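Local coordinates for peptidase M16 domain protein (PDB 4XEA), which is a putative metallopeptidase of the M16 (insulinase) family that binds a metal ion and probably hydrolyses peptide bonds, at residues R25-Q30 / L364-L370; Q30-A36 / T95-G101; F369-W374 / F385-D389. One frame throughout, in Å; residues are numbered along the deposited sequence. Where two conformers were deposited one is given.

Contact 1: R25-Q30 / L364-L370; sequences RPALHQ and LDQNAFL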
loop_
_atom_site.group_PDB
_atom_site.type_symbol
_atom_site.label_atom_id
_atom_site.label_comp_id
_atom_site.label_asym_id
_atom_site.label_seq_id
_atom_site.Cartn_x
_atom_site.Cartn_y
_atom_site.Cartn_z
ATOM N N ARG A 25 4.490 -21.745 7.066
ATOM C CA ARG A 25 3.521 -21.869 5.964
ATOM C C ARG A 25 4.353 -22.292 4.767
ATOM O O ARG A 25 4.884 -21.445 4.058
ATOM C CB ARG A 25 2.799 -20.530 5.722
ATOM C CG ARG A 25 2.202 -19.911 7.000
ATOM C CD ARG A 25 1.695 -18.481 6.782
ATOM N NE ARG A 25 0.532 -18.464 5.897
ATOM C CZ ARG A 25 0.123 -17.431 5.159
ATOM N NH1 ARG A 25 0.751 -16.259 5.192
ATOM N NH2 ARG A 25 -0.939 -17.581 4.374
ATOM N N PRO A 26 4.493 -23.615 4.556
ATOM C CA PRO A 26 5.513 -24.154 3.636
ATOM C C PRO A 26 5.304 -23.820 2.166
ATOM O O PRO A 26 6.262 -23.867 1.383
ATOM C CB PRO A 26 5.457 -25.674 3.872
ATOM C CG PRO A 26 4.188 -25.944 4.623
ATOM C CD PRO A 26 3.858 -24.671 5.373
ATOM N N ALA A 27 4.071 -23.477 1.799
ATOM C CA ALA A 27 3.744 -23.151 0.413
ATOM C C ALA A 27 4.248 -21.758 -0.026
ATOM O O ALA A 27 4.203 -21.436 -1.212
ATOM C CB ALA A 27 2.220 -23.257 0.192
ATOM N N LEU A 28 4.742 -20.958 0.912
ATOM C CA LEU A 28 5.133 -19.572 0.632
ATOM C C LEU A 28 6.638 -19.381 0.471
ATOM O O LEU A 28 7.412 -20.052 1.131
ATOM C CB LEU A 28 4.636 -18.657 1.745
ATOM C CG LEU A 28 3.128 -18.592 1.936
ATOM C CD1 LEU A 28 2.855 -17.470 2.936
ATOM C CD2 LEU A 28 2.399 -18.368 0.629
ATOM N N HIS A 29 7.022 -18.443 -0.403
ATOM C CA HIS A 29 8.420 -18.085 -0.640
ATOM C C HIS A 29 8.937 -17.132 0.420
ATOM O O HIS A 29 10.106 -17.193 0.796
ATOM C CB HIS A 29 8.581 -17.421 -2.017
ATOM C CG HIS A 29 8.199 -18.292 -3.181
ATOM N ND1 HIS A 29 8.996 -19.319 -3.647
ATOM C CD2 HIS A 29 7.106 -18.275 -3.980
ATOM C CE1 HIS A 29 8.420 -19.885 -4.695
ATOM N NE2 HIS A 29 7.273 -19.266 -4.925
ATOM N N GLN A 30 8.062 -16.247 0.924
ATOM C CA GLN A 30 8.463 -15.226 1.880
ATOM C C GLN A 30 8.390 -15.704 3.316
ATOM O O GLN A 30 7.442 -16.390 3.700
ATOM C CB GLN A 30 7.576 -13.994 1.736
ATOM C CG GLN A 30 8.022 -12.798 2.591
ATOM C CD GLN A 30 6.885 -11.843 2.896
ATOM O OE1 GLN A 30 5.917 -12.203 3.534
ATOM N NE2 GLN A 30 7.013 -10.625 2.435
ATOM N N LEU A 364 -5.544 -12.567 7.355
ATOM C CA LEU A 364 -4.846 -13.709 7.935
ATOM C C LEU A 364 -4.106 -14.543 6.877
ATOM O O LEU A 364 -3.277 -15.357 7.226
ATOM C CB LEU A 364 -5.822 -14.632 8.674
ATOM C CG LEU A 364 -6.585 -14.073 9.864
ATOM C CD1 LEU A 364 -7.619 -15.098 10.321
ATOM C CD2 LEU A 364 -5.623 -13.732 10.968
ATOM N N ASP A 365 -4.406 -14.335 5.596
ATOM C CA ASP A 365 -3.548 -14.824 4.501
ATOM C C ASP A 365 -2.147 -14.193 4.432
ATOM O O ASP A 365 -1.280 -14.725 3.722
ATOM C CB ASP A 365 -4.193 -14.544 3.144
ATOM C CG ASP A 365 -5.372 -15.436 2.848
ATOM O OD1 ASP A 365 -5.631 -16.379 3.621
ATOM O OD2 ASP A 365 -6.028 -15.207 1.809
ATOM N N GLN A 366 -1.939 -13.036 5.078
ATOM C CA GLN A 366 -0.723 -12.234 4.845
ATOM C C GLN A 366 0.287 -12.424 5.965
ATOM O O GLN A 366 -0.037 -12.159 7.124
ATOM C CB GLN A 366 -1.058 -10.732 4.803
ATOM C CG GLN A 366 -1.945 -10.249 3.633
ATOM C CD GLN A 366 -1.279 -10.449 2.293
ATOM O OE1 GLN A 366 -0.092 -10.144 2.135
ATOM N NE2 GLN A 366 -2.027 -10.977 1.315
ATOM N N ASN A 367 1.520 -12.824 5.637
ATOM C CA ASN A 367 2.567 -12.975 6.668
ATOM C C ASN A 367 2.688 -11.698 7.496
ATOM O O ASN A 367 2.715 -11.790 8.712
ATOM C CB ASN A 367 3.932 -13.278 6.075
ATOM C CG ASN A 367 4.037 -14.685 5.522
ATOM O OD1 ASN A 367 3.426 -15.625 6.035
ATOM N ND2 ASN A 367 4.828 -14.833 4.482
ATOM N N ALA A 368 2.773 -10.542 6.836
ATOM C CA ALA A 368 2.982 -9.272 7.555
ATOM C C ALA A 368 1.858 -8.999 8.555
ATOM O O ALA A 368 2.117 -8.628 9.702
ATOM C CB ALA A 368 3.129 -8.097 6.606
ATOM N N PHE A 369 0.609 -9.141 8.142
ATOM C CA PHE A 369 -0.510 -8.966 9.089
ATOM C C PHE A 369 -0.452 -9.952 10.284
ATOM O O PHE A 369 -0.523 -9.559 11.478
ATOM C CB PHE A 369 -1.848 -9.064 8.345
ATOM C CG PHE A 369 -3.067 -8.953 9.248
ATOM C CD1 PHE A 369 -3.732 -7.725 9.376
ATOM C CD2 PHE A 369 -3.578 -10.064 9.902
ATOM C CE1 PHE A 369 -4.877 -7.609 10.191
ATOM C CE2 PHE A 369 -4.715 -9.948 10.750
ATOM C CZ PHE A 369 -5.363 -8.705 10.862
ATOM N N LEU A 370 -0.309 -11.240 9.997
ATOM C CA LEU A 370 -0.225 -12.233 11.057
ATOM C C LEU A 370 0.824 -11.854 12.102
ATOM O O LEU A 370 0.599 -11.954 13.317
ATOM C CB LEU A 370 0.118 -13.613 10.476
ATOM C CG LEU A 370 -0.977 -14.286 9.686
ATOM C CD1 LEU A 370 -0.414 -15.411 8.798
ATOM C CD2 LEU A 370 -2.048 -14.784 10.611
HETATM O O HOH W 1 3.404 -10.274 3.955
#

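Contact 2: Q30-A36 / T95-G101; sequences QTYAMFA and TAYYFSG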
loop_
_atom_site.group_PDB
_atom_site.type_symbol
_atom_site.label_atom_id
_atom_site.label_comp_id
_atom_site.label_asym_id
_atom_site.label_seq_id
_atom_site.Cartn_x
_atom_site.Cartn_y
_atom_site.Cartn_z
ATOM N N GLN A 30 8.062 -16.247 0.924
ATOM C CA GLN A 30 8.463 -15.226 1.880
ATOM C C GLN A 30 8.390 -15.704 3.316
ATOM O O GLN A 30 7.442 -16.390 3.700
ATOM C CB GLN A 30 7.576 -13.994 1.736
ATOM C CG GLN A 30 8.022 -12.798 2.591
ATOM C CD GLN A 30 6.885 -11.843 2.896
ATOM O OE1 GLN A 30 5.917 -12.203 3.534
ATOM N NE2 GLN A 30 7.013 -10.625 2.435
ATOM N N THR A 31 9.401 -15.341 4.099
ATOM C CA THR A 31 9.347 -15.391 5.572
ATOM C C THR A 31 9.391 -13.937 6.048
ATOM O O THR A 31 10.137 -13.126 5.490
ATOM C CB THR A 31 10.515 -16.222 6.159
ATOM O OG1 THR A 31 10.378 -17.570 5.734
ATOM C CG2 THR A 31 10.537 -16.205 7.749
ATOM N N TYR A 32 8.537 -13.600 7.026
ATOM C CA TYR A 32 8.458 -12.261 7.575
ATOM C C TYR A 32 8.641 -12.436 9.079
ATOM O O TYR A 32 7.995 -13.293 9.716
ATOM C CB TYR A 32 7.108 -11.624 7.202
ATOM C CG TYR A 32 6.896 -10.146 7.589
ATOM C CD1 TYR A 32 6.667 -9.769 8.926
ATOM C CD2 TYR A 32 6.870 -9.140 6.629
ATOM C CE1 TYR A 32 6.457 -8.421 9.282
ATOM C CE2 TYR A 32 6.650 -7.778 6.985
ATOM C CZ TYR A 32 6.441 -7.444 8.311
ATOM O OH TYR A 32 6.244 -6.127 8.689
ATOM N N ALA A 33 9.576 -11.681 9.639
ATOM C CA ALA A 33 9.981 -11.863 11.033
ATOM C C ALA A 33 9.990 -10.497 11.733
ATOM O O ALA A 33 10.481 -9.520 11.163
ATOM C CB ALA A 33 11.379 -12.480 11.052
HETATM N N MSE A 34 9.512 -10.435 12.981
HETATM C CA MSE A 34 9.524 -9.178 13.718
HETATM C C MSE A 34 9.942 -9.432 15.175
HETATM O O MSE A 34 9.422 -10.361 15.814
HETATM C CB MSE A 34 8.137 -8.519 13.666
HETATM C CG MSE A 34 7.978 -7.218 14.531
HETATM SE SE MSE A 34 6.284 -6.255 14.294
HETATM C CE MSE A 34 6.529 -5.483 12.511
ATOM N N PHE A 35 10.910 -8.631 15.639
ATOM C CA PHE A 35 11.410 -8.634 17.008
ATOM C C PHE A 35 11.044 -7.256 17.604
ATOM O O PHE A 35 11.526 -6.239 17.113
ATOM C CB PHE A 35 12.943 -8.838 16.951
ATOM C CG PHE A 35 13.615 -9.144 18.276
ATOM C CD1 PHE A 35 12.937 -9.682 19.355
ATOM C CD2 PHE A 35 14.989 -8.975 18.384
ATOM C CE1 PHE A 35 13.605 -9.972 20.557
ATOM C CE2 PHE A 35 15.670 -9.283 19.576
ATOM C CZ PHE A 35 14.966 -9.767 20.657
ATOM N N ALA A 36 10.162 -7.217 18.602
ATOM C CA ALA A 36 9.647 -5.949 19.136
ATOM C C ALA A 36 9.754 -5.851 20.610
ATOM O O ALA A 36 9.729 -6.884 21.307
ATOM C CB ALA A 36 8.204 -5.730 18.716
ATOM N N THR A 95 8.414 -0.509 19.876
ATOM C CA THR A 95 9.389 -0.345 18.813
ATOM C C THR A 95 9.609 -1.723 18.196
ATOM O O THR A 95 9.758 -2.734 18.920
ATOM C CB THR A 95 10.759 0.186 19.347
ATOM O OG1 THR A 95 10.564 1.291 20.242
ATOM C CG2 THR A 95 11.655 0.630 18.198
ATOM N N ALA A 96 9.598 -1.760 16.862
ATOM C CA ALA A 96 9.667 -3.006 16.096
ATOM C C ALA A 96 10.795 -2.997 15.057
ATOM O O ALA A 96 11.017 -1.980 14.373
ATOM C CB ALA A 96 8.343 -3.272 15.388
ATOM N N TYR A 97 11.467 -4.160 14.963
ATOM C CA TYR A 97 12.516 -4.479 13.993
ATOM C C TYR A 97 12.086 -5.712 13.193
ATOM O O TYR A 97 11.663 -6.733 13.766
ATOM C CB TYR A 97 13.851 -4.722 14.722
ATOM C CG TYR A 97 14.231 -3.552 15.626
ATOM C CD1 TYR A 97 14.998 -2.505 15.132
ATOM C CD2 TYR A 97 13.735 -3.447 16.934
ATOM C CE1 TYR A 97 15.301 -1.413 15.889
ATOM C CE2 TYR A 97 14.054 -2.332 17.735
ATOM C CZ TYR A 97 14.830 -1.320 17.199
ATOM O OH TYR A 97 15.160 -0.214 17.946
ATOM N N TYR A 98 12.156 -5.636 11.853
ATOM C CA TYR A 98 11.577 -6.719 11.060
ATOM C C TYR A 98 12.277 -6.898 9.733
ATOM O O TYR A 98 12.855 -5.943 9.217
ATOM C CB TYR A 98 10.092 -6.462 10.858
ATOM C CG TYR A 98 9.742 -5.166 10.133
ATOM C CD1 TYR A 98 9.491 -5.169 8.774
ATOM C CD2 TYR A 98 9.644 -3.947 10.820
ATOM C CE1 TYR A 98 9.162 -3.991 8.088
ATOM C CE2 TYR A 98 9.293 -2.761 10.147
ATOM C CZ TYR A 98 9.054 -2.801 8.791
ATOM O OH TYR A 98 8.758 -1.652 8.111
ATOM N N PHE A 99 12.274 -8.138 9.222
ATOM C CA PHE A 99 12.768 -8.409 7.905
ATOM C C PHE A 99 11.757 -9.229 7.145
ATOM O O PHE A 99 10.868 -9.866 7.713
ATOM C CB PHE A 99 14.163 -9.115 7.936
ATOM C CG PHE A 99 14.141 -10.565 8.370
ATOM C CD1 PHE A 99 13.765 -11.569 7.493
ATOM C CD2 PHE A 99 14.562 -10.925 9.653
ATOM C CE1 PHE A 99 13.765 -12.904 7.888
ATOM C CE2 PHE A 99 14.570 -12.264 10.053
ATOM C CZ PHE A 99 14.167 -13.251 9.177
ATOM N N SER A 100 11.899 -9.214 5.838
ATOM C CA SER A 100 11.286 -10.222 5.008
ATOM C C SER A 100 12.309 -10.736 3.983
ATOM O O SER A 100 13.181 -9.999 3.531
ATOM C CB SER A 100 10.060 -9.659 4.347
ATOM O OG SER A 100 10.447 -8.742 3.370
ATOM N N GLY A 101 12.214 -12.021 3.662
ATOM C CA GLY A 101 13.153 -12.658 2.734
ATOM C C GLY A 101 12.696 -14.012 2.242
ATOM O O GLY A 101 11.603 -14.468 2.579
#

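Contact 3: F369-W374 / F385-D389; sequences FLVRNW and FAFAD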
loop_
_atom_site.group_PDB
_atom_site.type_symbol
_atom_site.label_atom_id
_atom_site.label_comp_id
_atom_site.label_asym_id
_atom_site.label_seq_id
_atom_site.Cartn_x
_atom_site.Cartn_y
_atom_site.Cartn_z
ATOM N N PHE A 369 0.609 -9.141 8.142
ATOM C CA PHE A 369 -0.510 -8.966 9.089
ATOM C C PHE A 369 -0.452 -9.952 10.284
ATOM O O PHE A 369 -0.523 -9.559 11.478
ATOM C CB PHE A 369 -1.848 -9.064 8.345
ATOM C CG PHE A 369 -3.067 -8.953 9.248
ATOM C CD1 PHE A 369 -3.732 -7.725 9.376
ATOM C CD2 PHE A 369 -3.578 -10.064 9.902
ATOM C CE1 PHE A 369 -4.877 -7.609 10.191
ATOM C CE2 PHE A 369 -4.715 -9.948 10.750
ATOM C CZ PHE A 369 -5.363 -8.705 10.862
ATOM N N LEU A 370 -0.309 -11.240 9.997
ATOM C CA LEU A 370 -0.225 -12.233 11.057
ATOM C C LEU A 370 0.824 -11.854 12.102
ATOM O O LEU A 370 0.599 -11.954 13.317
ATOM C CB LEU A 370 0.118 -13.613 10.476
ATOM C CG LEU A 370 -0.977 -14.286 9.686
ATOM C CD1 LEU A 370 -0.414 -15.411 8.798
ATOM C CD2 LEU A 370 -2.048 -14.784 10.611
ATOM N N VAL A 371 1.978 -11.421 11.624
ATOM C CA VAL A 371 3.111 -11.162 12.507
ATOM C C VAL A 371 2.880 -9.880 13.306
ATOM O O VAL A 371 2.941 -9.897 14.528
ATOM C CB VAL A 371 4.448 -11.092 11.683
ATOM C CG1 VAL A 371 5.541 -10.509 12.555
ATOM C CG2 VAL A 371 4.838 -12.508 11.154
ATOM N N ARG A 372 2.610 -8.782 12.592
ATOM C CA ARG A 372 2.399 -7.454 13.181
ATOM C C ARG A 372 1.329 -7.503 14.264
ATOM O O ARG A 372 1.503 -6.981 15.363
ATOM C CB ARG A 372 1.971 -6.437 12.111
ATOM C CG ARG A 372 2.965 -5.297 11.811
ATOM C CD ARG A 372 2.424 -4.273 10.788
ATOM N NE ARG A 372 0.959 -4.173 10.789
ATOM C CZ ARG A 372 0.183 -4.566 9.779
ATOM N NH1 ARG A 372 0.723 -5.071 8.675
ATOM N NH2 ARG A 372 -1.133 -4.454 9.866
ATOM N N ASN A 373 0.213 -8.138 13.945
ATOM C CA ASN A 373 -0.884 -8.251 14.914
ATOM C C ASN A 373 -0.639 -9.173 16.100
ATOM O O ASN A 373 -1.016 -8.837 17.237
ATOM C CB ASN A 373 -2.168 -8.540 14.195
ATOM C CG ASN A 373 -2.645 -7.316 13.463
ATOM O OD1 ASN A 373 -3.234 -6.471 14.067
ATOM N ND2 ASN A 373 -2.259 -7.151 12.217
ATOM N N TRP A 374 0.052 -10.280 15.883
ATOM C CA TRP A 374 0.425 -11.162 17.001
ATOM C C TRP A 374 1.281 -10.360 17.973
ATOM O O TRP A 374 1.008 -10.310 19.198
ATOM C CB TRP A 374 1.184 -12.432 16.541
ATOM C CG TRP A 374 0.910 -13.571 17.448
ATOM C CD1 TRP A 374 0.038 -14.574 17.211
ATOM C CD2 TRP A 374 1.480 -13.824 18.742
ATOM N NE1 TRP A 374 0.022 -15.444 18.254
ATOM C CE2 TRP A 374 0.857 -14.974 19.242
ATOM C CE3 TRP A 374 2.420 -13.162 19.547
ATOM C CZ2 TRP A 374 1.182 -15.537 20.498
ATOM C CZ3 TRP A 374 2.739 -13.704 20.826
ATOM C CH2 TRP A 374 2.095 -14.848 21.297
ATOM N N PHE A 385 -2.206 -14.593 23.437
ATOM C CA PHE A 385 -2.995 -14.160 22.283
ATOM C C PHE A 385 -3.232 -15.283 21.288
ATOM O O PHE A 385 -2.359 -16.134 21.097
ATOM C CB PHE A 385 -2.282 -13.038 21.521
ATOM C CG PHE A 385 -3.014 -12.602 20.287
ATOM C CD1 PHE A 385 -4.203 -11.892 20.399
ATOM C CD2 PHE A 385 -2.530 -12.920 19.018
ATOM C CE1 PHE A 385 -4.888 -11.493 19.287
ATOM C CE2 PHE A 385 -3.226 -12.545 17.875
ATOM C CZ PHE A 385 -4.394 -11.812 18.004
ATOM N N ALA A 386 -4.413 -15.287 20.662
ATOM C CA ALA A 386 -4.700 -16.180 19.554
ATOM C C ALA A 386 -5.632 -15.409 18.617
ATOM O O ALA A 386 -6.516 -14.709 19.078
ATOM C CB ALA A 386 -5.371 -17.470 20.048
ATOM N N PHE A 387 -5.428 -15.531 17.318
ATOM C CA PHE A 387 -6.346 -14.904 16.353
ATOM C C PHE A 387 -7.805 -15.384 16.491
ATOM O O PHE A 387 -8.749 -14.629 16.203
ATOM C CB PHE A 387 -5.838 -15.097 14.912
ATOM C CG PHE A 387 -4.702 -14.191 14.571
ATOM C CD1 PHE A 387 -4.917 -12.829 14.470
ATOM C CD2 PHE A 387 -3.421 -14.679 14.404
ATOM C CE1 PHE A 387 -3.883 -11.968 14.210
ATOM C CE2 PHE A 387 -2.377 -13.804 14.134
ATOM C CZ PHE A 387 -2.622 -12.452 14.058
ATOM N N ALA A 388 -7.997 -16.616 16.957
ATOM C CA ALA A 388 -9.332 -17.111 17.246
ATOM C C ALA A 388 -10.037 -16.195 18.218
ATOM O O ALA A 388 -11.271 -16.166 18.246
ATOM C CB ALA A 388 -9.291 -18.564 17.810
ATOM N N ASP A 389 -9.262 -15.477 19.032
ATOM C CA ASP A 389 -9.818 -14.554 20.012
ATOM C C ASP A 389 -10.517 -13.389 19.281
ATOM O O ASP A 389 -11.577 -12.930 19.722
ATOM C CB ASP A 389 -8.742 -13.952 20.951
ATOM C CG ASP A 389 -8.036 -14.990 21.862
ATOM O OD1 ASP A 389 -8.541 -16.113 22.067
ATOM O OD2 ASP A 389 -6.967 -14.597 22.414
HETATM O O HOH W 2 -1.597 -17.766 18.989
#

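Contact 1: R25-Q30 / L364-L370
Arg25 reaches across to Asn367 and to the backbone of Asp365 just before helix 367-379. Its chain bends at chi3 (68°), and this turns the guanidinium end-on to the carbonyl of Asp365. NH1 and NH2 of Arg25 both bond to Asp365 O, each at 2.9 Å. The oxygen lies in the guanidinium plane, but both nitrogens approach it from the same face of its own carbonyl plane. NH1 of Arg25 gives a further bond to Asn367 OD1, at 2.9 Å. Here the guanidinium and amide planes stand almost perpendicular, 87° apart, and the nitrogen sits above the amide carbonyl plane. Leu28 CD1 and Leu364 O lie over opposite faces of the guanidinium, both towards its rim. Two bonds to one carbonyl and one to the amide are likely to fix the rotation of the group.

The other branch of the Asn367 amide is held too. Its ND2 bonds to Gln30 OE1 at 3.0 Å. This bond is nearly straight, 167° at the hydrogen, and meets a lone pair of the oxygen in the carbonyl plane. Leu28 CD1 packs on the same amide, 3.6 Å from Asn367 ND2. Gln30 OE1 also accepts from a water that in turn accepts from Ala368 N in the first turn of the helix.

The carboxylate of Asp365 serves a different partner: it bonds to His29 N and Gln30 N of the second subunit. The contact therefore borders the dimer interface. Arg25 to Leu28 form a type I beta turn in the loop between strands 19-24 and 31-37. This beta-turn loop is hydrogen-bonded to the N-terminal end of helix 367-379, whose N-cap residue is Gln366.

Contact 2: Q30-A36 / T95-G101
Ala33 and Phe99 form the close centre of this strand pair. The methyl of Ala33 sits over the face of the Phe99 ring in a CH-pi contact, with CB 3.6 Å from the ring centroid. Phe99 CG lies between its backbone N and carbonyl carbon (chi1 73°), which carries the ring back beneath that methyl. The backbones bond in both directions: Ala33 N to Phe99 O at 2.9 Å, and Phe99 N to Ala33 O at 3.0 Å. Thr31 with Gly101 and Phe35 with Tyr97 are likewise hydrogen-bonded pairs.

Strands 31-37 and 95-101 are antiparallel neighbours in the mixed six-stranded sheet of the M16 fold. The face with Ala33, Phe35 and Tyr97 is buried, and helix 105-116 covers much of it. Tyr97 OH bonds to Tyr189 OH.

The other face lies partly under helix 367-379. At one end it is apolar and close: the selenium of Met34 (selenomethionine) rests 3.8 Å from Ala96 CB. Met34 CE lies 3.9 Å from Tyr98 CD2.

Towards Ser100 this face is partly exposed and looser. The rings of Tyr32 and Tyr98 are nearly parallel, 17° apart, but slid so far that they barely overlap, with centroids 5.7 Å apart. Tyr32 OH instead reaches Tyr98 CD1, at 3.4 Å. Gln30 NE2 lies 3.7 Å from Ser100 CB, while its amide oxygen bonds to Asn367. Met362 of the second subunit packs on both.

Contact 3: F369-W374 / F385-D389
Phe385 CG lies anti to its backbone N (chi1 177°), and Phe387 CG anti to its carbonyl carbon (chi1 -76°). These torsions send both rings towards helix 367-379. Phe385 turns an edge to the face of the five-membered ring of Trp374 in a T-shaped pair. The planes are 86° apart, and CD2 of Phe385 lies 3.5 Å from CD1 of Trp374. Trp374 points an edge at the face of Phe387, in an offset edge-to-face pair. Phe385 CE2 stands over the centre of the Phe387 ring.

Phe387 is a knob in a hole made by Phe369, Leu370, Asn373 and Trp374. The edge of Phe387 meets the helix, with its CZ 3.3 Å from Leu370 O; Asn373 CB also lies there. The Leu370 side chain crosses Phe387 at about a right angle, its CD2 3.7 Å from Phe387 CE2.

One water accepts from Trp374 NE1 and donates to Phe385 O. A leucine in place of Trp374 would probably leave that water without its donor and the edge of Phe385 without a flat face to pack on. The aromatic cluster of Trp374, Phe385 and Phe387, with its single knob, joins helix 367-379 to the chain entering helix 387-396.

Helix 367-379 is the common element. Its first residues serve contact 1 and its next turns contact 3, and the two contacts share Phe369 and Leu370. The helix also lies on the sheet that holds contact 2: Ala368 and Asn367 pack on Tyr32, and Val371 on Met34. Contacts 1 and 2 share Gln30. Their centres are about 12 Å apart, as are those of 1 and 3; those of 2 and 3 are about 14 Å apart. Along the chain, contact 2 falls within the span bridged by contact 1, and contact 3 follows both. A helix from late in the chain is thus fixed to the N-terminal sheet. Contacts 1 and 2 also touch the second subunit.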